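PDB 3SZV: pyroglutatmate porin OpdO from Pseudomonas aeruginosa, which probably forms an outer-membrane beta-barrel channel of the OprD family through which small carboxylate-bearing solutes cross the outer membrane. Local coordinates for residues S60-G65 with K114-N119; G276-S281 with Y295-I300; E310-L315 with R334-D339. All blocks are in the same frame, centred on the assembly; numbering follows the deposited sequence.

How the contacts relate
Three contacts of one beta barrel illustrate how chemistry follows position in the fold. Contact 3, partly buried, pairs two neighbouring strands through backbone hydrogen bonds, with Trp-313 and Leu-315 on the outer surface and Gln-314 and Val-336 on the buried face. Contact 2, the most buried, sets a turn of a long loop against strand 271-281 and depends mainly on one amide oxygen. Contacts 2 and 3 touch, their centres about 8 Å apart, because strands 271-281 and 311-320 are neighbours. Contact 1 lies on the opposite side of the chain's centre, about 38 Å from contact 2 between centres. Partly buried, it joins a short turn to the end of strand 106-117 through a phenylalanine ring, two long basic side chains and a water.

Contact 1 of 3, residues S60-G65 with K114-N119; sequences SGFSEG and KARVSN. With C8E ((hydroxyethyloxy)tri(ethyloxy)octane), chain F.
Lys-114 and Arg-116 both carry CG between the backbone N and the carbonyl carbon (chi1 61° and 69°), and from these starts their extended chains run to opposite faces of the Phe-62 ring. On one face the lysine crosses the ring at about a right angle. Its CE lies 3.6 Å from Phe-62 CZ and makes a CH-pi contact. On the other face Arg-116 CD makes a second CH-pi contact, 3.7 Å from the centroid of the Phe-62 ring. The guanidinium continues almost parallel to the ring, the planes only 10° apart, with its centre over Phe-62 CB.

The two basic ends then part. Lys-114 NZ donates to Ser-60 O at 2.9 Å and also forms a salt bridge with Asp-72, which probably balances its charge in this buried place. Ser-60 OG, close to Lys-114 CE, turns to its own chain and donates to Gly-61 O at 2.6 Å. Arg-116 NH2 donates to a water 3.0 Å away that lies in the guanidinium plane, at its edge. The same water is 2.7 Å from Ser-63 O and 2.9 Å from Gly-65 O, and it cannot donate to every acceptor in reach at once. Glu-64 brings an opposite charge near NH2 without forming a salt bridge.

Ala-115 and Val-117 point away from the turn, and Val-117 meets bound detergent on the barrel's outside. Helix 10-21 touches the turn through Leu-19. The whole is a short hairpin turn, probably periplasmic, packed against the end of strand 106-117, which pairs with the second strand of that hairpin in an OprD-type beta barrel.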
loop_
_atom_site.group_PDB
_atom_site.type_symbol
_atom_site.label_atom_id
_atom_site.label_comp_id
_atom_site.label_asym_id
_atom_site.label_seq_id
_atom_site.Cartn_x
_atom_site.Cartn_y
_atom_site.Cartn_z
ATOM N N SER A 60 21.426 5.494 -4.377
ATOM C CA SER A 60 22.667 5.719 -5.113
ATOM C C SER A 60 22.389 5.876 -6.591
ATOM O O SER A 60 21.296 5.558 -7.081
ATOM C CB SER A 60 23.666 4.570 -4.922
ATOM O OG SER A 60 23.327 3.457 -5.745
ATOM N N GLY A 61 23.397 6.375 -7.293
ATOM C CA GLY A 61 23.417 6.290 -8.737
ATOM C C GLY A 61 23.817 4.881 -9.124
ATOM O O GLY A 61 23.910 3.991 -8.271
ATOM N N PHE A 62 24.051 4.675 -10.415
ATOM C CA PHE A 62 24.471 3.372 -10.912
ATOM C C PHE A 62 25.861 3.461 -11.513
ATOM O O PHE A 62 26.224 4.465 -12.140
ATOM C CB PHE A 62 23.511 2.866 -11.989
ATOM C CG PHE A 62 22.154 2.493 -11.468
ATOM C CD1 PHE A 62 21.859 1.180 -11.118
ATOM C CD2 PHE A 62 21.175 3.457 -11.318
ATOM C CE1 PHE A 62 20.590 0.841 -10.633
ATOM C CE2 PHE A 62 19.919 3.131 -10.842
ATOM C CZ PHE A 62 19.626 1.823 -10.499
ATOM N N SER A 63 26.641 2.402 -11.347
ATOM C CA SER A 63 27.914 2.314 -12.057
ATOM C C SER A 63 27.670 2.229 -13.568
ATOM O O SER A 63 26.685 1.626 -14.020
ATOM C CB SER A 63 28.719 1.110 -11.564
ATOM O OG SER A 63 27.987 -0.093 -11.718
ATOM N N GLU A 64 28.550 2.854 -14.348
ATOM C CA GLU A 64 28.423 2.868 -15.798
ATOM C C GLU A 64 28.584 1.471 -16.371
ATOM O O GLU A 64 29.302 0.640 -15.813
ATOM C CB GLU A 64 29.484 3.790 -16.404
ATOM C CG GLU A 64 29.279 5.261 -16.099
ATOM C CD GLU A 64 28.230 5.895 -16.990
ATOM O OE1 GLU A 64 28.610 6.459 -18.040
ATOM O OE2 GLU A 64 27.031 5.833 -16.642
ATOM N N GLY A 65 27.921 1.220 -17.496
ATOM C CA GLY A 65 28.034 -0.059 -18.169
ATOM C C GLY A 65 26.703 -0.647 -18.589
ATOM O O GLY A 65 25.644 -0.161 -18.187
ATOM N N LYS A 114 21.104 -3.092 -5.871
ATOM C CA LYS A 114 20.340 -2.972 -7.104
ATOM C C LYS A 114 21.191 -3.129 -8.356
ATOM O O LYS A 114 22.395 -2.839 -8.359
ATOM C CB LYS A 114 19.557 -1.652 -7.154
ATOM C CG LYS A 114 20.410 -0.395 -7.110
ATOM C CD LYS A 114 19.531 0.841 -6.922
ATOM C CE LYS A 114 20.376 2.104 -6.940
ATOM N NZ LYS A 114 19.539 3.329 -6.763
ATOM N N ALA A 115 20.548 -3.584 -9.426
ATOM C CA ALA A 115 21.202 -3.718 -10.722
ATOM C C ALA A 115 20.224 -3.327 -11.822
ATOM O O ALA A 115 19.038 -3.665 -11.746
ATOM C CB ALA A 115 21.700 -5.141 -10.929
ATOM N N ARG A 116 20.705 -2.612 -12.830
ATOM C CA ARG A 116 19.865 -2.222 -13.955
ATOM C C ARG A 116 20.481 -2.673 -15.269
ATOM O O ARG A 116 21.696 -2.660 -15.432
ATOM C CB ARG A 116 19.660 -0.706 -14.001
ATOM C CG ARG A 116 20.932 0.044 -14.357
ATOM C CD ARG A 116 20.694 1.522 -14.648
ATOM N NE ARG A 116 21.912 2.147 -15.165
ATOM C CZ ARG A 116 22.097 3.458 -15.268
ATOM N NH1 ARG A 116 21.151 4.296 -14.873
ATOM N NH2 ARG A 116 23.238 3.928 -15.755
ATOM N N VAL A 117 19.633 -3.080 -16.205
ATOM C CA VAL A 117 20.066 -3.284 -17.578
ATOM C C VAL A 117 18.935 -2.790 -18.462
ATOM O O VAL A 117 17.762 -3.019 -18.149
ATOM C CB VAL A 117 20.408 -4.759 -17.860
ATOM C CG1 VAL A 117 19.173 -5.637 -17.744
ATOM C CG2 VAL A 117 21.048 -4.903 -19.240
ATOM N N SER A 118 19.276 -2.089 -19.535
ATOM C CA SER A 118 18.277 -1.522 -20.429
ATOM C C SER A 118 17.195 -0.809 -19.621
ATOM O O SER A 118 17.481 0.160 -18.915
ATOM C CB SER A 118 17.681 -2.614 -21.312
ATOM O OG SER A 118 16.861 -2.068 -22.326
ATOM N N ASN A 119 15.956 -1.302 -19.706
ATOM C CA ASN A 119 14.838 -0.714 -18.977
ATOM C C ASN A 119 14.298 -1.655 -17.903
ATOM O O ASN A 119 13.089 -1.727 -17.672
ATOM C CB ASN A 119 13.715 -0.342 -19.940
ATOM C CG ASN A 119 13.313 1.110 -19.827
ATOM O OD1 ASN A 119 12.425 1.464 -19.050
ATOM N ND2 ASN A 119 13.969 1.965 -20.604
HETATM C C13 C8E F . 15.642 -8.961 -18.071
HETATM C C14 C8E F . 16.659 -8.091 -18.797
HETATM O O15 C8E F . 16.066 -7.623 -19.987
HETATM C C16 C8E F . 16.949 -7.600 -21.090
HETATM C C17 C8E F . 17.160 -6.157 -21.530
HETATM O O18 C8E F . 18.264 -6.094 -22.411
HETATM C C19 C8E F . 17.916 -5.787 -23.741
HETATM C C20 C8E F . 18.799 -4.640 -24.228
HETATM O O21 C8E F . 18.233 -4.045 -25.375
HETATM O O HOH W 1 24.881 1.477 -15.980
#

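Contact 2 of 3, residues G276-S281 with Y295-I300; sequences GYQRIS and YLVNFI. With C8E ((hydroxyethyloxy)tri(ethyloxy)octane), chain G.
Gln-278 and Asn-298 bring together a barrel strand and a type I beta turn, Leu-296 to Phe-299, in the long loop between strands 271-281 and 311-320. The loop folds back inside the beta barrel instead of continuing beyond its rim, a device well known from porins.

The tight part centres on Gln-278. With CG anti to the backbone N (chi1 -175°) and an extended chain beyond it, the side chain reaches into the turn. Its OE1 accepts a hydrogen bond from the backbone N of Asn-298 at 3.0 Å, nearly straight (167°) and coming from above the amide plane, 44° out of it. Val-297 N is about as near, but its N-H is badly aimed and makes no hydrogen bond. Leu-296 CB presses on Gln-278 OE1 at 3.2 Å. The other end of the amide is held too, because Gln-278 NE2 donates to the carbonyls of Asp-304 and Phe-305, farther along the same loop. The Asn-298 side chain slides past in the opposite direction, bringing ND2 to 3.5 Å from Gln-278 CB. Asn-298 ND2 bonds to Ser-312 OG, and Asn-298 OD1 to Gln-314 NE2, on the adjoining strand, so the turn is tied to two strands at once.

Packing slackens toward Ile-280, whose CD1 only grazes Leu-296 CD2 at 4.4 Å. Across the strand, the Tyr-277 side chain leaves the loop altogether and lies on the outer surface of the barrel. There it packs beside Phe-260 and Arg-311, and detergent covers one face of the ring: C16 of the bound C8E sits over the centre of the Tyr-277 ring, 3.5 Å from CE2.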
loop_
_atom_site.group_PDB
_atom_site.type_symbol
_atom_site.label_atom_id
_atom_site.label_comp_id
_atom_site.label_asym_id
_atom_site.label_seq_id
_atom_site.Cartn_x
_atom_site.Cartn_y
_atom_site.Cartn_z
ATOM N N GLY A 276 -17.973 2.602 -5.407
ATOM C CA GLY A 276 -17.347 1.294 -5.402
ATOM C C GLY A 276 -18.326 0.196 -5.031
ATOM O O GLY A 276 -19.283 0.411 -4.289
ATOM N N TYR A 277 -18.069 -0.991 -5.553
ATOM C CA TYR A 277 -18.832 -2.180 -5.192
ATOM C C TYR A 277 -17.857 -3.315 -4.987
ATOM O O TYR A 277 -16.916 -3.482 -5.763
ATOM C CB TYR A 277 -19.818 -2.553 -6.301
ATOM C CG TYR A 277 -20.552 -3.849 -6.018
ATOM C CD1 TYR A 277 -21.576 -3.888 -5.094
ATOM C CD2 TYR A 277 -20.181 -5.026 -6.642
ATOM C CE1 TYR A 277 -22.244 -5.072 -4.827
ATOM C CE2 TYR A 277 -20.832 -6.210 -6.377
ATOM C CZ TYR A 277 -21.853 -6.220 -5.465
ATOM O OH TYR A 277 -22.516 -7.404 -5.198
ATOM N N GLN A 278 -18.086 -4.111 -3.945
ATOM C CA GLN A 278 -17.202 -5.224 -3.644
ATOM C C GLN A 278 -18.006 -6.427 -3.197
ATOM O O GLN A 278 -18.950 -6.296 -2.423
ATOM C CB GLN A 278 -16.190 -4.809 -2.573
ATOM C CG GLN A 278 -15.136 -5.829 -2.235
ATOM C CD GLN A 278 -14.007 -5.168 -1.466
ATOM O OE1 GLN A 278 -13.213 -4.405 -2.041
ATOM N NE2 GLN A 278 -13.958 -5.400 -0.150
ATOM N N ARG A 279 -17.632 -7.603 -3.693
ATOM C CA ARG A 279 -18.322 -8.835 -3.321
ATOM C C ARG A 279 -17.311 -9.913 -3.015
ATOM O O ARG A 279 -16.529 -10.319 -3.878
ATOM C CB ARG A 279 -19.272 -9.299 -4.425
ATOM C CG ARG A 279 -20.057 -10.564 -4.057
ATOM C CD ARG A 279 -20.850 -10.366 -2.761
ATOM N N ILE A 280 -17.326 -10.368 -1.769
ATOM C CA ILE A 280 -16.490 -11.466 -1.326
ATOM C C ILE A 280 -17.336 -12.733 -1.330
ATOM O O ILE A 280 -18.492 -12.702 -0.903
ATOM C CB ILE A 280 -15.976 -11.217 0.117
ATOM C CG1 ILE A 280 -15.425 -9.786 0.282
ATOM C CG2 ILE A 280 -14.936 -12.254 0.509
ATOM C CD1 ILE A 280 -14.244 -9.418 -0.653
ATOM N N SER A 281 -16.778 -13.843 -1.802
ATOM C CA SER A 281 -17.516 -15.108 -1.770
ATOM C C SER A 281 -16.598 -16.301 -1.570
ATOM O O SER A 281 -15.377 -16.187 -1.637
ATOM C CB SER A 281 -18.374 -15.276 -3.028
ATOM O OG SER A 281 -17.568 -15.380 -4.189
ATOM N N TYR A 295 -5.521 -5.480 -1.872
ATOM C CA TYR A 295 -5.852 -4.691 -3.056
ATOM C C TYR A 295 -7.355 -4.730 -3.329
ATOM O O TYR A 295 -7.809 -5.139 -4.408
ATOM C CB TYR A 295 -5.051 -5.198 -4.257
ATOM C CG TYR A 295 -4.907 -4.205 -5.387
ATOM C CD1 TYR A 295 -4.320 -2.969 -5.175
ATOM C CD2 TYR A 295 -5.313 -4.520 -6.675
ATOM C CE1 TYR A 295 -4.164 -2.064 -6.224
ATOM C CE2 TYR A 295 -5.161 -3.634 -7.722
ATOM C CZ TYR A 295 -4.599 -2.404 -7.488
ATOM O OH TYR A 295 -4.451 -1.513 -8.535
ATOM N N LEU A 296 -8.109 -4.258 -2.341
ATOM C CA LEU A 296 -9.573 -4.271 -2.385
ATOM C C LEU A 296 -10.085 -2.861 -2.575
ATOM O O LEU A 296 -9.607 -1.934 -1.922
ATOM C CB LEU A 296 -10.144 -4.848 -1.092
ATOM C CG LEU A 296 -9.863 -6.339 -0.878
ATOM C CD1 LEU A 296 -10.244 -6.733 0.548
ATOM C CD2 LEU A 296 -10.617 -7.211 -1.908
ATOM N N VAL A 297 -11.046 -2.687 -3.474
ATOM C CA VAL A 297 -11.537 -1.338 -3.751
ATOM C C VAL A 297 -12.165 -0.676 -2.528
ATOM O O VAL A 297 -12.136 0.552 -2.415
ATOM C CB VAL A 297 -12.524 -1.275 -4.961
ATOM C CG1 VAL A 297 -11.866 -1.800 -6.262
ATOM C CG2 VAL A 297 -13.857 -1.994 -4.651
ATOM N N ASN A 298 -12.753 -1.470 -1.623
ATOM C CA ASN A 298 -13.389 -0.901 -0.443
ATOM C C ASN A 298 -12.564 -1.024 0.842
ATOM O O ASN A 298 -13.091 -0.895 1.944
ATOM C CB ASN A 298 -14.802 -1.491 -0.260
ATOM C CG ASN A 298 -15.789 -0.991 -1.321
ATOM O OD1 ASN A 298 -15.512 -0.044 -2.070
ATOM N ND2 ASN A 298 -16.963 -1.623 -1.374
ATOM N N PHE A 299 -11.257 -1.242 0.690
ATOM C CA PHE A 299 -10.328 -1.195 1.820
ATOM C C PHE A 299 -10.037 0.269 2.128
ATOM O O PHE A 299 -9.526 1.008 1.274
ATOM C CB PHE A 299 -9.037 -1.954 1.473
ATOM C CG PHE A 299 -7.845 -1.619 2.342
ATOM C CD1 PHE A 299 -7.861 -1.853 3.709
ATOM C CD2 PHE A 299 -6.684 -1.135 1.763
ATOM C CE1 PHE A 299 -6.734 -1.562 4.496
ATOM C CE2 PHE A 299 -5.561 -0.852 2.538
ATOM C CZ PHE A 299 -5.592 -1.067 3.901
ATOM N N ILE A 300 -10.386 0.677 3.343
ATOM C CA ILE A 300 -10.311 2.075 3.746
ATOM C C ILE A 300 -9.535 2.232 5.062
ATOM O O ILE A 300 -8.584 1.472 5.289
ATOM C CB ILE A 300 -11.713 2.725 3.731
ATOM C CG1 ILE A 300 -12.701 1.982 4.638
ATOM C CG2 ILE A 300 -12.240 2.773 2.304
ATOM C CD1 ILE A 300 -13.963 2.798 4.910
HETATM C C11 C8E G . -27.674 -5.397 -5.070
HETATM O O12 C8E G . -27.178 -5.685 -6.358
HETATM C C13 C8E G . -25.904 -5.106 -6.529
HETATM C C14 C8E G . -25.035 -6.072 -7.320
HETATM O O15 C8E G . -24.681 -5.482 -8.548
HETATM C C16 C8E G . -23.342 -5.032 -8.527
HETATM C C17 C8E G . -23.239 -3.790 -9.403
HETATM O O18 C8E G . -21.883 -3.436 -9.538
HETATM C C19 C8E G . -21.290 -4.019 -10.674
HETATM C C20 C8E G . -20.250 -3.042 -11.210
HETATM O O21 C8E G . -19.918 -3.359 -12.540
#

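Contact 3 of 3, residues E310-L315 with R334-D339; sequences ERSWQL and RYVSGD
From Arg-311 paired with Asp-339 to Leu-315 paired with Tyr-335, strands 311-315 and 334-339 run antiparallel at 166°, their axes 4.6 Å apart at closest, and are joined by six backbone N-H to O bonds in three hydrogen-bonded pairs. The side chains alternate between the two faces of this beta hairpin.

One face carries a salt bridge and an oblique aromatic pair. The Arg-311 chain bends at chi3 (57°), a turn that places NE 2.9 Å from Asp-339 OD1, on its syn lone pair. Arg-311 NH2 donates to Asp-339 OD2 at 3.0 Å, and a weak third bond joins NH2 to OD1. This is a side-on grip with two nitrogens, one for each oxygen, although the guanidinium and carboxylate are not coplanar. Farther on, the Trp-313 indole lies over Ser-337, whose CB makes a CH-pi contact 4.0 Å from the centroid of the five-membered ring. The six-membered part of the Trp-313 indole reaches the edge of the Tyr-335 ring, CH2 lying 3.6 Å from CD1, with the two planes oblique at 52°.

The other face is the buried one. Gln-314 CG packs on Val-336 CG2 at 3.7 Å. While Gln-314 NE2 is taken up by the inward-folded loop at Asn-298, OE1 accepts a hydrogen bond from a water at 2.7 Å, and that water in turn accepts one from Arg-334 NH1. Arg-334 NE bonds to Asn-355 on the next strand.

The surface face, with Trp-313 and Leu-315 exposed, suits the lipid boundary, the charges of Arg-311 and Asp-339 being matched to each other. Inside, Arg-334 comes close to Arg-316 and Arg-375, a gathering of positive charge that would be expected to attract carboxylate groups.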
loop_
_atom_site.group_PDB
_atom_site.type_symbol
_atom_site.label_atom_id
_atom_site.label_comp_id
_atom_site.label_asym_id
_atom_site.label_seq_id
_atom_site.Cartn_x
_atom_site.Cartn_y
_atom_site.Cartn_z
ATOM N N GLU A 310 -18.991 -11.022 2.301
ATOM C CA GLU A 310 -19.340 -9.610 2.428
ATOM C C GLU A 310 -19.623 -8.912 1.100
ATOM O O GLU A 310 -18.808 -8.966 0.172
ATOM C CB GLU A 310 -18.259 -8.844 3.189
ATOM C CG GLU A 310 -18.721 -7.453 3.591
ATOM C CD GLU A 310 -17.929 -6.883 4.745
ATOM O OE1 GLU A 310 -16.846 -7.432 5.049
ATOM O OE2 GLU A 310 -18.421 -5.903 5.362
ATOM N N ARG A 311 -20.767 -8.237 1.027
ATOM C CA ARG A 311 -21.113 -7.373 -0.102
ATOM C C ARG A 311 -21.080 -5.950 0.407
ATOM O O ARG A 311 -21.630 -5.665 1.473
ATOM C CB ARG A 311 -22.510 -7.720 -0.617
ATOM C CG ARG A 311 -23.073 -6.730 -1.628
ATOM C CD ARG A 311 -24.484 -7.125 -2.045
ATOM N NE ARG A 311 -25.376 -7.225 -0.892
ATOM C CZ ARG A 311 -26.414 -8.050 -0.820
ATOM N NH1 ARG A 311 -26.696 -8.856 -1.837
ATOM N NH2 ARG A 311 -27.171 -8.076 0.269
ATOM N N SER A 312 -20.422 -5.051 -0.323
ATOM C CA SER A 312 -20.298 -3.695 0.176
ATOM C C SER A 312 -20.303 -2.671 -0.941
ATOM O O SER A 312 -19.930 -2.970 -2.077
ATOM C CB SER A 312 -19.034 -3.555 1.032
ATOM O OG SER A 312 -17.848 -3.788 0.280
ATOM N N TRP A 313 -20.754 -1.468 -0.612
ATOM C CA TRP A 313 -20.684 -0.359 -1.548
ATOM C C TRP A 313 -20.030 0.834 -0.882
ATOM O O TRP A 313 -20.080 0.981 0.347
ATOM C CB TRP A 313 -22.076 -0.000 -2.094
ATOM C CG TRP A 313 -23.076 0.442 -1.077
ATOM C CD1 TRP A 313 -24.040 -0.326 -0.487
ATOM C CD2 TRP A 313 -23.241 1.764 -0.552
ATOM N NE1 TRP A 313 -24.790 0.438 0.383
ATOM C CE2 TRP A 313 -24.317 1.725 0.359
ATOM C CE3 TRP A 313 -22.579 2.981 -0.765
ATOM C CZ2 TRP A 313 -24.743 2.854 1.063
ATOM C CZ3 TRP A 313 -23.003 4.098 -0.068
ATOM C CH2 TRP A 313 -24.074 4.029 0.833
ATOM N N GLN A 314 -19.416 1.679 -1.707
ATOM C CA GLN A 314 -18.670 2.838 -1.233
ATOM C C GLN A 314 -19.086 4.077 -2.006
ATOM O O GLN A 314 -19.253 4.024 -3.229
ATOM C CB GLN A 314 -17.158 2.644 -1.430
ATOM C CG GLN A 314 -16.344 3.902 -1.048
ATOM C CD GLN A 314 -14.826 3.758 -1.145
ATOM O OE1 GLN A 314 -14.110 4.712 -0.847
ATOM N NE2 GLN A 314 -14.330 2.597 -1.579
ATOM N N LEU A 315 -19.221 5.195 -1.296
ATOM C CA LEU A 315 -19.264 6.505 -1.935
ATOM C C LEU A 315 -18.166 7.360 -1.315
ATOM O O LEU A 315 -18.008 7.381 -0.094
ATOM C CB LEU A 315 -20.646 7.153 -1.792
ATOM C CG LEU A 315 -21.722 6.544 -2.701
ATOM C CD1 LEU A 315 -23.112 7.065 -2.349
ATOM C CD2 LEU A 315 -21.403 6.798 -4.176
ATOM N N ARG A 334 -15.574 9.537 2.943
ATOM C CA ARG A 334 -16.075 8.346 2.277
ATOM C C ARG A 334 -16.864 7.499 3.258
ATOM O O ARG A 334 -16.699 7.611 4.471
ATOM C CB ARG A 334 -14.934 7.540 1.647
ATOM C CG ARG A 334 -13.866 7.125 2.634
ATOM C CD ARG A 334 -12.687 6.448 1.953
ATOM N NE ARG A 334 -11.617 6.279 2.921
ATOM C CZ ARG A 334 -10.356 6.016 2.609
ATOM N NH1 ARG A 334 -10.009 5.828 1.343
ATOM N NH2 ARG A 334 -9.440 5.912 3.563
ATOM N N TYR A 335 -17.734 6.667 2.710
ATOM C CA TYR A 335 -18.610 5.827 3.500
ATOM C C TYR A 335 -18.701 4.490 2.789
ATOM O O TYR A 335 -18.893 4.437 1.565
ATOM C CB TYR A 335 -19.991 6.471 3.603
ATOM C CG TYR A 335 -21.023 5.639 4.327
ATOM C CD1 TYR A 335 -21.931 4.855 3.625
ATOM C CD2 TYR A 335 -21.109 5.662 5.710
ATOM C CE1 TYR A 335 -22.905 4.103 4.294
ATOM C CE2 TYR A 335 -22.079 4.917 6.384
ATOM C CZ TYR A 335 -22.955 4.142 5.665
ATOM O OH TYR A 335 -23.907 3.407 6.351
ATOM N N VAL A 336 -18.550 3.414 3.552
ATOM C CA VAL A 336 -18.677 2.073 3.015
ATOM C C VAL A 336 -19.660 1.300 3.880
ATOM O O VAL A 336 -19.577 1.329 5.105
ATOM C CB VAL A 336 -17.326 1.347 2.999
ATOM C CG1 VAL A 336 -17.474 -0.045 2.399
ATOM C CG2 VAL A 336 -16.284 2.153 2.221
ATOM N N SER A 337 -20.613 0.638 3.230
ATOM C CA SER A 337 -21.623 -0.155 3.929
ATOM C C SER A 337 -21.553 -1.596 3.452
ATOM O O SER A 337 -21.597 -1.870 2.254
ATOM C CB SER A 337 -23.010 0.432 3.655
ATOM O OG SER A 337 -24.033 -0.306 4.308
ATOM N N GLY A 338 -21.417 -2.516 4.403
ATOM C CA GLY A 338 -21.316 -3.929 4.086
ATOM C C GLY A 338 -22.456 -4.727 4.692
ATOM O O GLY A 338 -22.925 -4.438 5.794
ATOM N N ASP A 339 -22.900 -5.737 3.956
ATOM C CA ASP A 339 -23.876 -6.688 4.482
ATOM C C ASP A 339 -23.600 -8.093 3.946
ATOM O O ASP A 339 -22.565 -8.341 3.313
ATOM C CB ASP A 339 -25.320 -6.208 4.234
ATOM C CG ASP A 339 -25.754 -6.329 2.786
ATOM O OD1 ASP A 339 -24.923 -6.640 1.915
ATOM O OD2 ASP A 339 -26.955 -6.102 2.517
HETATM O O HOH W 2 -11.464 5.141 -1.018
#